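Local coordinates for sugar fermentation stimulation protein homolog (Pyrococcus furiosus, PDB 4DA2) that probably binds DNA, joining an OB-fold domain to a nuclease-like domain of the PD-(D/E)xK type that holds calcium ions, at residues E127-K133 / R169-I175; L160-R165 / E200-V206; I208-G212 / Y223-V229. The protein carries 1 engineered substitution. One frame throughout, in Å; residues are numbered along the deposited sequence.

Contact 1 (E127-K133 / R169-I175). With CA (calcium ion), chain C.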
loop_
_atom_site.group_PDB
_atom_site.type_symbol
_atom_site.label_atom_id
_atom_site.label_comp_id
_atom_site.label_asym_id
_atom_site.label_seq_id
_atom_site.Cartn_x
_atom_site.Cartn_y
_atom_site.Cartn_z
ATOM N N GLU A 127 -4.409 -10.675 -20.356
ATOM C CA GLU A 127 -4.593 -9.605 -19.382
ATOM C C GLU A 127 -4.621 -10.151 -17.967
ATOM O O GLU A 127 -4.860 -11.345 -17.760
ATOM C CB GLU A 127 -5.897 -8.870 -19.643
ATOM C CG GLU A 127 -5.938 -8.085 -20.937
ATOM C CD GLU A 127 -7.334 -7.554 -21.210
ATOM O OE1 GLU A 127 -8.286 -8.041 -20.555
ATOM O OE2 GLU A 127 -7.472 -6.647 -22.062
ATOM N N ILE A 128 -4.337 -9.276 -16.998
ATOM C CA ILE A 128 -4.403 -9.632 -15.582
ATOM C C ILE A 128 -4.948 -8.455 -14.770
ATOM O O ILE A 128 -4.541 -7.292 -14.952
ATOM C CB ILE A 128 -3.016 -10.135 -15.024
ATOM C CG1 ILE A 128 -3.133 -10.587 -13.556
ATOM C CG2 ILE A 128 -1.917 -9.072 -15.230
ATOM C CD1 ILE A 128 -1.857 -11.257 -12.965
ATOM N N PHE A 129 -5.900 -8.763 -13.892
ATOM C CA PHE A 129 -6.389 -7.784 -12.913
ATOM C C PHE A 129 -5.505 -7.832 -11.674
ATOM O O PHE A 129 -5.241 -8.922 -11.136
ATOM C CB PHE A 129 -7.834 -8.104 -12.536
ATOM C CG PHE A 129 -8.811 -7.803 -13.620
ATOM C CD1 PHE A 129 -9.278 -6.496 -13.806
ATOM C CD2 PHE A 129 -9.219 -8.812 -14.505
ATOM C CE1 PHE A 129 -10.210 -6.204 -14.843
ATOM C CE2 PHE A 129 -10.132 -8.532 -15.547
ATOM C CZ PHE A 129 -10.615 -7.226 -15.719
ATOM N N VAL A 130 -5.043 -6.663 -11.233
ATOM C CA VAL A 130 -4.162 -6.581 -10.065
ATOM C C VAL A 130 -4.714 -5.590 -9.039
ATOM O O VAL A 130 -4.993 -4.435 -9.381
ATOM C CB VAL A 130 -2.700 -6.203 -10.462
ATOM C CG1 VAL A 130 -1.819 -6.121 -9.205
ATOM C CG2 VAL A 130 -2.145 -7.201 -11.460
ATOM N N GLU A 131 -4.911 -6.068 -7.801
ATOM C CA GLU A 131 -5.300 -5.223 -6.680
ATOM C C GLU A 131 -4.097 -5.084 -5.750
ATOM O O GLU A 131 -3.429 -6.094 -5.435
ATOM C CB GLU A 131 -6.510 -5.831 -5.936
ATOM C CG GLU A 131 -6.951 -5.101 -4.653
ATOM C CD GLU A 131 -7.364 -3.651 -4.916
ATOM O OE1 GLU A 131 -7.808 -3.363 -6.055
ATOM O OE2 GLU A 131 -7.205 -2.797 -3.995
ATOM N N THR A 132 -3.793 -3.846 -5.349
ATOM C CA THR A 132 -2.683 -3.633 -4.420
ATOM C C THR A 132 -3.237 -3.191 -3.074
ATOM O O THR A 132 -4.216 -2.422 -3.022
ATOM C CB THR A 132 -1.622 -2.647 -4.962
ATOM O OG1 THR A 132 -2.228 -1.363 -5.165
ATOM C CG2 THR A 132 -1.065 -3.146 -6.288
ATOM N N LYS A 133 -2.687 -3.733 -1.990
ATOM C CA LYS A 133 -3.124 -3.324 -0.632
ATOM C C LYS A 133 -1.977 -2.853 0.256
ATOM O O LYS A 133 -0.885 -3.382 0.175
ATOM C CB LYS A 133 -3.840 -4.478 0.066
ATOM C CG LYS A 133 -5.078 -4.964 -0.696
ATOM C CD LYS A 133 -6.336 -4.556 -0.008
ATOM C CE LYS A 133 -7.574 -4.858 -0.839
ATOM N NZ LYS A 133 -8.055 -3.562 -1.412
ATOM N N ARG A 169 -6.988 -14.209 -15.120
ATOM C CA ARG A 169 -5.782 -13.977 -14.328
ATOM C C ARG A 169 -6.055 -12.872 -13.306
ATOM O O ARG A 169 -6.528 -11.756 -13.644
ATOM C CB ARG A 169 -4.592 -13.614 -15.241
ATOM C CG ARG A 169 -4.188 -14.733 -16.244
ATOM C CD ARG A 169 -3.339 -15.793 -15.548
ATOM N NE ARG A 169 -2.200 -15.170 -14.876
ATOM C CZ ARG A 169 -1.670 -15.578 -13.726
ATOM N NH1 ARG A 169 -2.160 -16.636 -13.084
ATOM N NH2 ARG A 169 -0.639 -14.922 -13.217
ATOM N N ALA A 170 -5.749 -13.183 -12.052
ATOM C CA ALA A 170 -5.974 -12.254 -10.971
ATOM C C ALA A 170 -4.804 -12.307 -9.986
ATOM O O ALA A 170 -4.241 -13.384 -9.729
ATOM C CB ALA A 170 -7.290 -12.577 -10.259
ATOM N N MET A 171 -4.457 -11.141 -9.440
ATOM C CA MET A 171 -3.328 -10.999 -8.497
ATOM C C MET A 171 -3.630 -9.978 -7.411
ATOM O O MET A 171 -4.241 -8.927 -7.683
ATOM C CB MET A 171 -2.049 -10.564 -9.231
ATOM C CG MET A 171 -0.830 -10.469 -8.330
ATOM S SD MET A 171 0.655 -9.951 -9.226
ATOM C CE MET A 171 1.117 -11.553 -9.864
ATOM N N ILE A 172 -3.247 -10.310 -6.173
ATOM C CA ILE A 172 -3.204 -9.333 -5.100
ATOM C C ILE A 172 -1.772 -9.117 -4.665
ATOM O O ILE A 172 -1.007 -10.063 -4.482
ATOM C CB ILE A 172 -4.174 -9.662 -3.892
ATOM C CG1 ILE A 172 -4.223 -8.519 -2.871
ATOM C CG2 ILE A 172 -3.812 -10.992 -3.196
ATOM C CD1 ILE A 172 -5.389 -8.658 -1.901
ATOM N N VAL A 173 -1.407 -7.849 -4.538
ATOM C CA VAL A 173 -0.049 -7.480 -4.153
ATOM C C VAL A 173 -0.104 -6.661 -2.887
ATOM O O VAL A 173 -0.689 -5.559 -2.885
ATOM C CB VAL A 173 0.642 -6.670 -5.248
ATOM C CG1 VAL A 173 2.081 -6.295 -4.795
ATOM C CG2 VAL A 173 0.693 -7.444 -6.599
ATOM N N PHE A 174 0.515 -7.166 -1.820
ATOM C CA PHE A 174 0.621 -6.412 -0.574
ATOM C C PHE A 174 1.881 -5.541 -0.596
ATOM O O PHE A 174 2.988 -6.012 -0.854
ATOM C CB PHE A 174 0.591 -7.392 0.624
ATOM C CG PHE A 174 -0.696 -8.137 0.727
ATOM C CD1 PHE A 174 -1.814 -7.517 1.277
ATOM C CD2 PHE A 174 -0.830 -9.429 0.210
ATOM C CE1 PHE A 174 -3.045 -8.175 1.358
ATOM C CE2 PHE A 174 -2.068 -10.112 0.316
ATOM C CZ PHE A 174 -3.172 -9.472 0.865
ATOM N N ILE A 175 1.692 -4.253 -0.351
ATOM C CA ILE A 175 2.801 -3.312 -0.336
ATOM C C ILE A 175 3.252 -3.138 1.118
ATOM O O ILE A 175 2.633 -2.388 1.907
ATOM C CB ILE A 175 2.391 -1.947 -0.971
ATOM C CG1 ILE A 175 1.783 -2.165 -2.377
ATOM C CG2 ILE A 175 3.598 -1.031 -1.026
ATOM C CD1 ILE A 175 2.731 -2.837 -3.408
HETATM CA CA CA C . -5.866 -0.871 -3.697
HETATM O O HOH W 1 -7.449 -12.852 -17.710
HETATM O O HOH W 2 -6.803 -1.177 -1.490
HETATM O O HOH W 3 -7.996 0.630 -3.584
HETATM O O HOH W 4 -4.372 0.988 -4.310
#

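Contact 2 (L160-R165 / E200-V206)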
loop_
_atom_site.group_PDB
_atom_site.type_symbol
_atom_site.label_atom_id
_atom_site.label_comp_id
_atom_site.label_asym_id
_atom_site.label_seq_id
_atom_site.Cartn_x
_atom_site.Cartn_y
_atom_site.Cartn_z
ATOM N N LEU A 160 -11.740 -11.018 -6.848
ATOM C CA LEU A 160 -10.530 -11.700 -7.318
ATOM C C LEU A 160 -10.767 -13.216 -7.425
ATOM O O LEU A 160 -10.343 -13.855 -8.393
ATOM C CB LEU A 160 -9.326 -11.389 -6.393
ATOM C CG LEU A 160 -8.786 -9.954 -6.484
ATOM C CD1 LEU A 160 -7.843 -9.673 -5.286
ATOM C CD2 LEU A 160 -8.037 -9.756 -7.772
ATOM N N ILE A 161 -11.384 -13.777 -6.392
ATOM C CA ILE A 161 -11.710 -15.197 -6.341
ATOM C C ILE A 161 -12.611 -15.560 -7.536
ATOM O O ILE A 161 -12.363 -16.550 -8.239
ATOM C CB ILE A 161 -12.386 -15.565 -4.998
ATOM C CG1 ILE A 161 -11.370 -15.511 -3.849
ATOM C CG2 ILE A 161 -13.051 -16.961 -5.105
ATOM C CD1 ILE A 161 -11.987 -15.586 -2.462
ATOM N N LYS A 162 -13.638 -14.747 -7.783
ATOM C CA LYS A 162 -14.566 -15.032 -8.884
ATOM C C LYS A 162 -13.860 -14.975 -10.256
ATOM O O LYS A 162 -14.075 -15.838 -11.101
ATOM C CB LYS A 162 -15.758 -14.081 -8.831
ATOM C CG LYS A 162 -16.610 -14.010 -10.133
ATOM C CD LYS A 162 -17.494 -15.219 -10.375
ATOM C CE LYS A 162 -18.633 -14.858 -11.332
ATOM N NZ LYS A 162 -18.940 -15.964 -12.264
ATOM N N LEU A 163 -13.013 -13.966 -10.466
ATOM C CA LEU A 163 -12.181 -13.904 -11.676
ATOM C C LEU A 163 -11.383 -15.224 -11.878
ATOM O O LEU A 163 -11.452 -15.845 -12.948
ATOM C CB LEU A 163 -11.218 -12.722 -11.586
ATOM C CG LEU A 163 -11.817 -11.332 -11.821
ATOM C CD1 LEU A 163 -10.770 -10.300 -11.485
ATOM C CD2 LEU A 163 -12.214 -11.204 -13.273
ATOM N N ALA A 164 -10.667 -15.669 -10.835
ATOM C CA ALA A 164 -9.833 -16.879 -10.925
ATOM C C ALA A 164 -10.652 -18.131 -11.235
ATOM O O ALA A 164 -10.202 -18.988 -11.984
ATOM C CB ALA A 164 -9.029 -17.087 -9.662
ATOM N N ARG A 165 -11.838 -18.232 -10.636
ATOM C CA ARG A 165 -12.739 -19.377 -10.893
ATOM C C ARG A 165 -13.338 -19.343 -12.290
ATOM O O ARG A 165 -13.623 -20.391 -12.879
ATOM C CB ARG A 165 -13.840 -19.456 -9.852
ATOM C CG ARG A 165 -13.352 -20.066 -8.556
ATOM C CD ARG A 165 -14.384 -19.962 -7.446
ATOM N NE ARG A 165 -13.817 -20.472 -6.200
ATOM C CZ ARG A 165 -14.315 -20.230 -4.990
ATOM N NH1 ARG A 165 -15.416 -19.497 -4.841
ATOM N NH2 ARG A 165 -13.710 -20.725 -3.922
ATOM N N GLU A 200 -8.830 -18.908 0.591
ATOM C CA GLU A 200 -9.721 -19.280 -0.496
ATOM C C GLU A 200 -9.189 -18.768 -1.833
ATOM O O GLU A 200 -9.228 -19.504 -2.842
ATOM C CB GLU A 200 -11.145 -18.749 -0.249
ATOM C CG GLU A 200 -12.155 -19.176 -1.312
ATOM C CD GLU A 200 -13.591 -18.744 -1.006
ATOM O OE1 GLU A 200 -13.830 -18.168 0.070
ATOM O OE2 GLU A 200 -14.478 -18.980 -1.861
ATOM N N ALA A 201 -8.676 -17.537 -1.835
ATOM C CA ALA A 201 -8.030 -16.954 -3.024
ATOM C C ALA A 201 -6.871 -17.799 -3.551
ATOM O O ALA A 201 -6.806 -18.081 -4.751
ATOM C CB ALA A 201 -7.523 -15.526 -2.722
ATOM N N LEU A 202 -5.950 -18.166 -2.662
ATOM C CA LEU A 202 -4.815 -19.035 -3.014
ATOM C C LEU A 202 -5.303 -20.306 -3.700
ATOM O O LEU A 202 -4.829 -20.674 -4.773
ATOM C CB LEU A 202 -4.016 -19.407 -1.770
ATOM C CG LEU A 202 -2.772 -18.617 -1.370
ATOM C CD1 LEU A 202 -2.075 -19.364 -0.218
ATOM C CD2 LEU A 202 -1.846 -18.409 -2.554
ATOM N N GLU A 203 -6.292 -20.952 -3.087
ATOM C CA GLU A 203 -6.867 -22.179 -3.624
ATOM C C GLU A 203 -7.547 -22.002 -4.965
ATOM O O GLU A 203 -7.485 -22.896 -5.810
ATOM C CB GLU A 203 -7.846 -22.792 -2.617
ATOM C CG GLU A 203 -7.163 -23.312 -1.365
ATOM C CD GLU A 203 -8.159 -23.877 -0.367
ATOM O OE1 GLU A 203 -9.326 -24.121 -0.748
ATOM O OE2 GLU A 203 -7.769 -24.073 0.793
ATOM N N ALA A 204 -8.147 -20.828 -5.187
ATOM C CA ALA A 204 -8.908 -20.546 -6.386
ATOM C C ALA A 204 -8.031 -20.192 -7.582
ATOM O O ALA A 204 -8.495 -20.257 -8.716
ATOM C CB ALA A 204 -9.954 -19.425 -6.142
ATOM N N GLY A 205 -6.770 -19.828 -7.329
ATOM C CA GLY A 205 -5.860 -19.431 -8.407
ATOM C C GLY A 205 -5.468 -17.960 -8.394
ATOM O O GLY A 205 -4.775 -17.500 -9.314
ATOM N N VAL A 206 -5.921 -17.201 -7.388
ATOM C CA VAL A 206 -5.486 -15.790 -7.288
ATOM C C VAL A 206 -4.019 -15.773 -6.860
ATOM O O VAL A 206 -3.648 -16.384 -5.847
ATOM C CB VAL A 206 -6.301 -14.960 -6.267
ATOM C CG1 VAL A 206 -5.757 -13.489 -6.192
ATOM C CG2 VAL A 206 -7.802 -15.008 -6.579
#

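Contact 3 (I208-G212 / Y223-V229)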
loop_
_atom_site.group_PDB
_atom_site.type_symbol
_atom_site.label_atom_id
_atom_site.label_comp_id
_atom_site.label_asym_id
_atom_site.label_seq_id
_atom_site.Cartn_x
_atom_site.Cartn_y
_atom_site.Cartn_z
ATOM N N ILE A 208 -0.786 -14.371 -5.154
ATOM C CA ILE A 208 -0.534 -13.453 -4.029
ATOM C C ILE A 208 0.968 -13.091 -3.964
ATOM O O ILE A 208 1.821 -13.978 -3.945
ATOM C CB ILE A 208 -0.997 -14.025 -2.677
ATOM C CG1 ILE A 208 -2.521 -14.266 -2.690
ATOM C CG2 ILE A 208 -0.555 -13.083 -1.540
ATOM C CD1 ILE A 208 -3.046 -14.988 -1.436
ATOM N N ARG A 209 1.273 -11.788 -3.941
ATOM C CA ARG A 209 2.677 -11.323 -3.833
ATOM C C ARG A 209 2.716 -10.288 -2.713
ATOM O O ARG A 209 1.681 -9.682 -2.356
ATOM C CB ARG A 209 3.147 -10.638 -5.131
ATOM C CG ARG A 209 3.011 -11.493 -6.424
ATOM C CD ARG A 209 3.973 -12.684 -6.503
ATOM N NE ARG A 209 3.742 -13.431 -7.751
ATOM C CZ ARG A 209 3.016 -14.545 -7.832
ATOM N NH1 ARG A 209 2.492 -15.084 -6.736
ATOM N NH2 ARG A 209 2.852 -15.139 -9.009
ATOM N N ALA A 210 3.909 -10.084 -2.172
ATOM C CA ALA A 210 4.151 -9.014 -1.208
ATOM C C ALA A 210 5.527 -8.392 -1.471
ATOM O O ALA A 210 6.497 -9.101 -1.687
ATOM C CB ALA A 210 4.057 -9.549 0.218
ATOM N N LEU A 211 5.591 -7.068 -1.422
ATOM C CA LEU A 211 6.808 -6.336 -1.737
ATOM C C LEU A 211 7.274 -5.492 -0.570
ATOM O O LEU A 211 6.452 -4.893 0.105
ATOM C CB LEU A 211 6.547 -5.407 -2.911
ATOM C CG LEU A 211 5.875 -6.008 -4.150
ATOM C CD1 LEU A 211 5.575 -4.892 -5.160
ATOM C CD2 LEU A 211 6.775 -7.077 -4.777
ATOM N N GLY A 212 8.587 -5.453 -0.336
ATOM C CA GLY A 212 9.145 -4.598 0.717
ATOM C C GLY A 212 9.595 -3.275 0.133
ATOM O O GLY A 212 10.313 -3.233 -0.877
ATOM N N TYR A 223 13.004 -0.117 -3.226
ATOM C CA TYR A 223 12.314 -1.380 -3.370
ATOM C C TYR A 223 13.291 -2.449 -2.912
ATOM O O TYR A 223 14.350 -2.603 -3.518
ATOM C CB TYR A 223 11.896 -1.574 -4.848
ATOM C CG TYR A 223 11.423 -2.979 -5.187
ATOM C CD1 TYR A 223 10.477 -3.653 -4.380
ATOM C CD2 TYR A 223 11.928 -3.649 -6.305
ATOM C CE1 TYR A 223 10.053 -4.941 -4.690
ATOM C CE2 TYR A 223 11.495 -4.950 -6.623
ATOM C CZ TYR A 223 10.563 -5.581 -5.809
ATOM O OH TYR A 223 10.146 -6.863 -6.114
ATOM N N ARG A 224 12.950 -3.155 -1.828
ATOM C CA ARG A 224 13.841 -4.131 -1.217
ATOM C C ARG A 224 13.707 -5.536 -1.847
ATOM O O ARG A 224 14.565 -6.386 -1.635
ATOM C CB ARG A 224 13.661 -4.179 0.308
ATOM C CG ARG A 224 14.046 -2.865 1.061
ATOM C CD ARG A 224 14.178 -3.131 2.583
ATOM N NE ARG A 224 13.007 -3.829 3.113
ATOM C CZ ARG A 224 11.839 -3.248 3.379
ATOM N NH1 ARG A 224 11.683 -1.942 3.202
ATOM N NH2 ARG A 224 10.823 -3.972 3.834
ATOM N N GLY A 225 12.668 -5.738 -2.650
ATOM C CA GLY A 225 12.381 -7.032 -3.261
ATOM C C GLY A 225 11.113 -7.635 -2.672
ATOM O O GLY A 225 10.344 -6.953 -1.953
ATOM N N GLU A 226 10.901 -8.924 -2.927
ATOM C CA GLU A 226 9.692 -9.561 -2.403
ATOM C C GLU A 226 9.828 -10.008 -0.952
ATOM O O GLU A 226 10.927 -10.303 -0.463
ATOM C CB GLU A 226 9.279 -10.761 -3.257
ATOM C CG GLU A 226 8.856 -10.401 -4.654
ATOM C CD GLU A 226 8.436 -11.636 -5.455
ATOM O OE1 GLU A 226 7.635 -12.458 -4.927
ATOM O OE2 GLU A 226 8.863 -11.752 -6.619
ATOM N N LEU A 227 8.694 -10.091 -0.270
ATOM C CA LEU A 227 8.634 -10.586 1.093
ATOM C C LEU A 227 8.112 -12.022 1.035
ATOM O O LEU A 227 7.324 -12.368 0.129
ATOM C CB LEU A 227 7.676 -9.733 1.940
ATOM C CG LEU A 227 7.883 -8.203 1.974
ATOM C CD1 LEU A 227 6.762 -7.526 2.765
ATOM C CD2 LEU A 227 9.233 -7.872 2.581
ATOM N N GLY A 228 8.536 -12.840 1.995
ATOM C CA GLY A 228 8.070 -14.218 2.076
ATOM C C GLY A 228 6.627 -14.248 2.547
ATOM O O GLY A 228 6.330 -13.817 3.639
ATOM N N VAL A 229 5.753 -14.774 1.691
ATOM C CA VAL A 229 4.325 -14.828 1.917
ATOM C C VAL A 229 3.896 -16.043 2.729
ATOM O O VAL A 229 4.198 -17.188 2.361
ATOM C CB VAL A 229 3.578 -14.822 0.567
ATOM C CG1 VAL A 229 2.101 -14.997 0.778
ATOM C CG2 VAL A 229 3.857 -13.485 -0.190
#

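Contact 1 (E127-K133 / R169-I175)
The metal centre of the PD-(D/E)xK nuclease fold lies toward the C-terminal end of segment 127-133, partway along strand 127-139, where Glu131, Thr132 and Lys133 match the ExK part of the signature. Segments 127-133 and 169-175 run parallel, their axes 4.7 Å apart at closest approach and inclined by 22°. Six backbone hydrogen bonds alternate in direction, from Phe129 N to Arg169 O (3.1 Å) at one end to Ile175 N to Lys133 O (2.8 Å) at the other; beyond the first of these, a water bridges Glu127 O and Arg169 N. One face of the pair is largely apolar: Ile128 CD1 meets Met171 CB at 3.8 Å and Val130 CG1 meets Val173 CG2 at 3.9 Å, with Phe88 of helix 81-93 packed on Val130, Thr132 and Val173. Ala170 and Ile172 face the other way, toward Leu160 of helix 151-165.

Glu131 starts out on the same face as Ile172, but its carboxylate leads away from segment 169-175. Its OE2 and the carbonyl Thr132 O each bind calcium at 2.4 Å, three waters add further ligands, and Asp118 of strand 115-122 joins the site. Lys133 NZ forms a salt bridge with Glu131 OE2 (2.8 Å), donates to a calcium-bound water (2.7 Å from NZ to the water oxygen) and is also hydrogen-bonded to His156. With one acidic oxygen shared by metal and lysine, and that lysine touching a metal-bound water, the arrangement is consistent with the metal-dependent hydrolytic centre of PD-(D/E)xK nucleases.

Contact 2 (L160-R165 / E200-V206)
Ile161 lies over the last turn of helix 192-204, its CG1 resting 3.7 Å from Ala201 CA while its CG2 reaches Ala204 CB at 4.1 Å and its CD1 touches Glu200 CG at 3.8 Å. One turn further on, Ala164 points straight at the partner: its CB is 3.4 Å from Ala204 O, 4.3 Å from Ala204 CB and 3.9 Å from Val206 CG2. The small side chains of Ala164, Ala201 and Ala204 leave room for close packing; the helical segments run nearly parallel, at 16°, with their axes 9.0 Å apart at closest approach.

Where helix 192-204 stops, Gly205 takes a positive phi of 112° in a Schellman motif, and Val206 N returns to Ala201 O at 2.9 Å. A beta carbon on Gly205 would be jammed against the carbonyl of Ala204. The turn swings Val206 back toward the other helix, so that its CG2 lies 3.3 Å from Leu160 O and 3.9 Å from Leu160 CB, closing the apolar part of the seam. At the outer margin Arg165 stretches past Ala204 and forms a salt bridge with Glu200, NH2 to OE2 at 2.8 Å; a second, weak hydrogen bond runs from Arg165 NH1 to the same Glu200 OE2 at 3.2 Å.

Both helices lie on one side of the mixed sheet. Leu160 fills the space between helix 151-165 and the strands beneath, touching Ala170, Ile172 and Glu131, while Leu163 packs on Phe129. Helix 192-204 leads, after strand 183-186, back to strand 207-215, which lies parallel and next to strand 169-176.

Contact 3 (I208-G212 / Y223-V229)
Three backbone hydrogen bonds, each 2.8 Å long, join the antiparallel segments: Leu227 N to Ala210 O, Gly212 N to Gly225 O and Arg224 N to Gly212 O. Gly212 thus faces two residues, Arg224 and Gly225, which form a beta bulge; Gly225 has a positive phi of 111°, at which a beta carbon would be jammed against the carbonyl of Arg224.

Apolar contacts lie on both faces. Ala210 CB sits 4.0 Å from both Leu227 CB and Val229 CG2, and Ile208 CG2 is 4.0 Å from Val229 CG1; Leu211 CD2 instead packs 3.9 Å from Tyr223 CE1, with helix 81-93 touching both residues.

Among the charged side chains, Arg224 lays a guanidinium face over Gly212 CA, a place where a beta carbon would clash with NH2, and hydrogen-bonds to His214 and Val181 O. Arg209 forms salt bridges with Glu99 and Glu207.

The pair is a bulged beta hairpin, linking strand 207-215 to the C-terminal strand 220-229 of the mixed sheet.

How the contacts relate
Contacts 1 and 3 extend one sheet: strand 169-176 is shared between the metal-bearing strand and strand 207-215, with Phe174 N 2.8 Å from Arg209 O and Phe174 O 2.9 Å from Leu211 N. Their centres are 13 Å apart. Contact 2 lies over one side of this sheet, its centre 11 Å from that of contact 1, and meets it where Leu163 CD1 approaches Phe129 CD2 at 3.7 Å. It reaches contact 3, with centres 20 Å apart, through Leu202 CG and Ile208 CD1 at 3.6 Å. Contact 1 alone binds calcium; the nearest ion is about 9 Å from the side chain of Leu160 and about 12 Å from that of Leu211.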